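Local atomic coordinates of antifreeze protein (Marinomonas primoryensis, PDB entry 5JUH), a protein that forms the C-terminal RTX domain of a giant calcium-binding adhesin that binds its Antarctic bacterium to diatoms and ice, probably serving type I secretion. Residues A[175-180]-A[184-189]. Sequence-based numbering, arbitrary orientation.
Sequences DSNGVD and TADSIK. With CA (calcium ion), chain B.
Asp-186 meets the loop 175-180 through a shared calcium ion and through backbone N-H groups. Both its carboxylate oxygens, OD1 and OD2, bind the calcium, each at 2.4 Å. From the loop, Asp-175 and Asn-177 each give one side-chain oxygen, OD1, and Val-179 gives its carbonyl oxygen. Gly-181 O and a water bring the coordinating oxygens to seven. The carboxylates of Asp-175 and Asp-186 are turned 79° apart. The ligand spacing, with a bidentate acid last, is that of an EF-hand-like calcium loop, here between two strands rather than two helices.

The tight part lies around Asp-186 OD1. Asn-177 N donates to it at 3.1 Å, nearly along its C-O axis, while the bond from Ser-176 N is weak and bent. OD2 accepts from Thr-183 N. Ser-187 N donates to Ser-176 OG at 2.9 Å in an almost straight bond (169°). With chi1 at 61°, Ser-176 OG sits between its own N and carbonyl carbon and reaches the start of strand 187-192. Asn-177 OD1 also accepts from Val-179 N, closing an Asx turn.

On the loose, exposed side, Ala-185 CB only brushes Asn-177 ND2 at 3.9 Å, and ND2 donates to the calcium-bound water.

Asp-175 OD1 and Asp-186 OD1 lie 3.0 Å apart. Two carboxylates this close would be expected to repel without the cation, so the loop's shape probably depends on bound calcium.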
loop_
_atom_site.group_PDB
_atom_site.type_symbol
_atom_site.label_atom_id
_atom_site.label_comp_id
_atom_site.label_asym_id
_atom_site.label_seq_id
_atom_site.Cartn_x
_atom_site.Cartn_y
_atom_site.Cartn_z
ATOM N N ASP A 175 -0.601 -8.205 10.343
ATOM C CA ASP A 175 -0.818 -7.995 11.782
ATOM C C ASP A 175 -0.003 -6.800 12.233
ATOM O O ASP A 175 1.171 -6.913 12.609
ATOM C CB ASP A 175 -0.384 -9.222 12.501
ATOM C CG ASP A 175 -0.622 -9.111 14.106
ATOM O OD1 ASP A 175 -1.405 -8.217 14.598
ATOM O OD2 ASP A 175 0.065 -9.951 14.761
ATOM N N SER A 176 -0.625 -5.631 12.200
ATOM C CA SER A 176 0.123 -4.370 12.532
ATOM C C SER A 176 0.365 -4.195 14.004
ATOM O O SER A 176 1.320 -3.586 14.401
ATOM C CB SER A 176 -0.578 -3.179 11.959
ATOM O OG SER A 176 -1.905 -3.000 12.470
ATOM N N ASN A 177 -0.548 -4.715 14.802
ATOM C CA ASN A 177 -0.555 -4.470 16.268
ATOM C C ASN A 177 0.076 -5.552 17.080
ATOM O O ASN A 177 0.252 -5.402 18.280
ATOM C CB ASN A 177 -1.922 -3.977 16.764
ATOM C CG ASN A 177 -2.980 -5.037 16.705
ATOM O OD1 ASN A 177 -2.684 -6.190 16.477
ATOM N ND2 ASN A 177 -4.172 -4.672 16.917
ATOM N N GLY A 178 0.428 -6.670 16.458
ATOM C CA GLY A 178 1.117 -7.762 17.034
ATOM C C GLY A 178 0.239 -8.674 17.915
ATOM O O GLY A 178 0.762 -9.441 18.658
ATOM N N VAL A 179 -1.047 -8.453 17.936
ATOM C CA VAL A 179 -2.006 -9.253 18.697
ATOM C C VAL A 179 -3.172 -9.723 17.870
ATOM O O VAL A 179 -3.558 -9.131 16.900
ATOM C CB VAL A 179 -2.496 -8.561 19.965
ATOM C CG1 VAL A 179 -1.365 -8.283 20.934
ATOM C CG2 VAL A 179 -3.297 -7.319 19.724
ATOM N N ASP A 180 -3.725 -10.882 18.303
ATOM C CA ASP A 180 -4.972 -11.432 17.720
ATOM C C ASP A 180 -4.892 -11.809 16.228
ATOM O O ASP A 180 -5.914 -11.895 15.578
ATOM C CB ASP A 180 -6.162 -10.481 17.951
ATOM C CG ASP A 180 -6.349 -10.143 19.390
ATOM O OD1 ASP A 180 -6.454 -11.074 20.167
ATOM O OD2 ASP A 180 -6.417 -8.900 19.763
ATOM N N THR A 184 -9.933 -6.521 12.125
ATOM C CA THR A 184 -10.271 -5.151 11.889
ATOM C C THR A 184 -9.578 -4.105 12.771
ATOM O O THR A 184 -9.655 -2.923 12.444
ATOM C CB THR A 184 -11.770 -4.917 11.871
ATOM O OG1 THR A 184 -12.270 -5.229 13.169
ATOM C CG2 THR A 184 -12.429 -5.687 10.847
ATOM N N ALA A 185 -8.916 -4.542 13.827
ATOM C CA ALA A 185 -8.173 -3.607 14.666
ATOM C C ALA A 185 -6.845 -3.289 14.045
ATOM O O ALA A 185 -6.249 -2.303 14.371
ATOM C CB ALA A 185 -7.916 -4.218 16.043
ATOM N N ASP A 186 -6.384 -4.138 13.133
ATOM C CA ASP A 186 -5.118 -3.885 12.403
ATOM C C ASP A 186 -5.330 -2.846 11.322
ATOM O O ASP A 186 -6.457 -2.543 10.853
ATOM C CB ASP A 186 -4.624 -5.208 11.802
ATOM C CG ASP A 186 -4.081 -6.209 12.889
ATOM O OD1 ASP A 186 -3.148 -5.923 13.600
ATOM O OD2 ASP A 186 -4.690 -7.305 12.961
ATOM N N SER A 187 -4.196 -2.262 10.938
ATOM C CA SER A 187 -4.228 -1.261 9.874
ATOM C C SER A 187 -2.954 -1.284 9.082
ATOM O O SER A 187 -1.928 -1.872 9.473
ATOM C CB SER A 187 -4.438 0.168 10.475
ATOM O OG SER A 187 -3.340 0.446 11.368
ATOM N N ILE A 188 -3.022 -0.619 7.933
ATOM C CA ILE A 188 -1.809 -0.427 7.103
ATOM C C ILE A 188 -1.543 1.047 6.964
ATOM O O ILE A 188 -2.497 1.871 6.991
ATOM C CB ILE A 188 -1.895 -1.085 5.714
ATOM C CG1 ILE A 188 -2.910 -0.496 4.869
ATOM C CG2 ILE A 188 -1.933 -2.594 5.827
ATOM C CD1 ILE A 188 -2.607 -0.733 3.396
ATOM N N LYS A 189 -0.281 1.362 6.752
ATOM C CA LYS A 189 0.153 2.721 6.497
ATOM C C LYS A 189 0.067 3.012 4.963
ATOM O O LYS A 189 0.687 2.282 4.183
ATOM C CB LYS A 189 1.521 2.931 7.027
ATOM C CG LYS A 189 1.563 2.775 8.532
ATOM C CD LYS A 189 2.853 3.207 9.176
ATOM C CE LYS A 189 3.968 2.282 8.795
ATOM N NZ LYS A 189 5.192 2.506 9.703
HETATM CA CA CA B . -3.505 -7.889 14.986
HETATM O O HOH W 1 -5.752 -7.265 15.730
#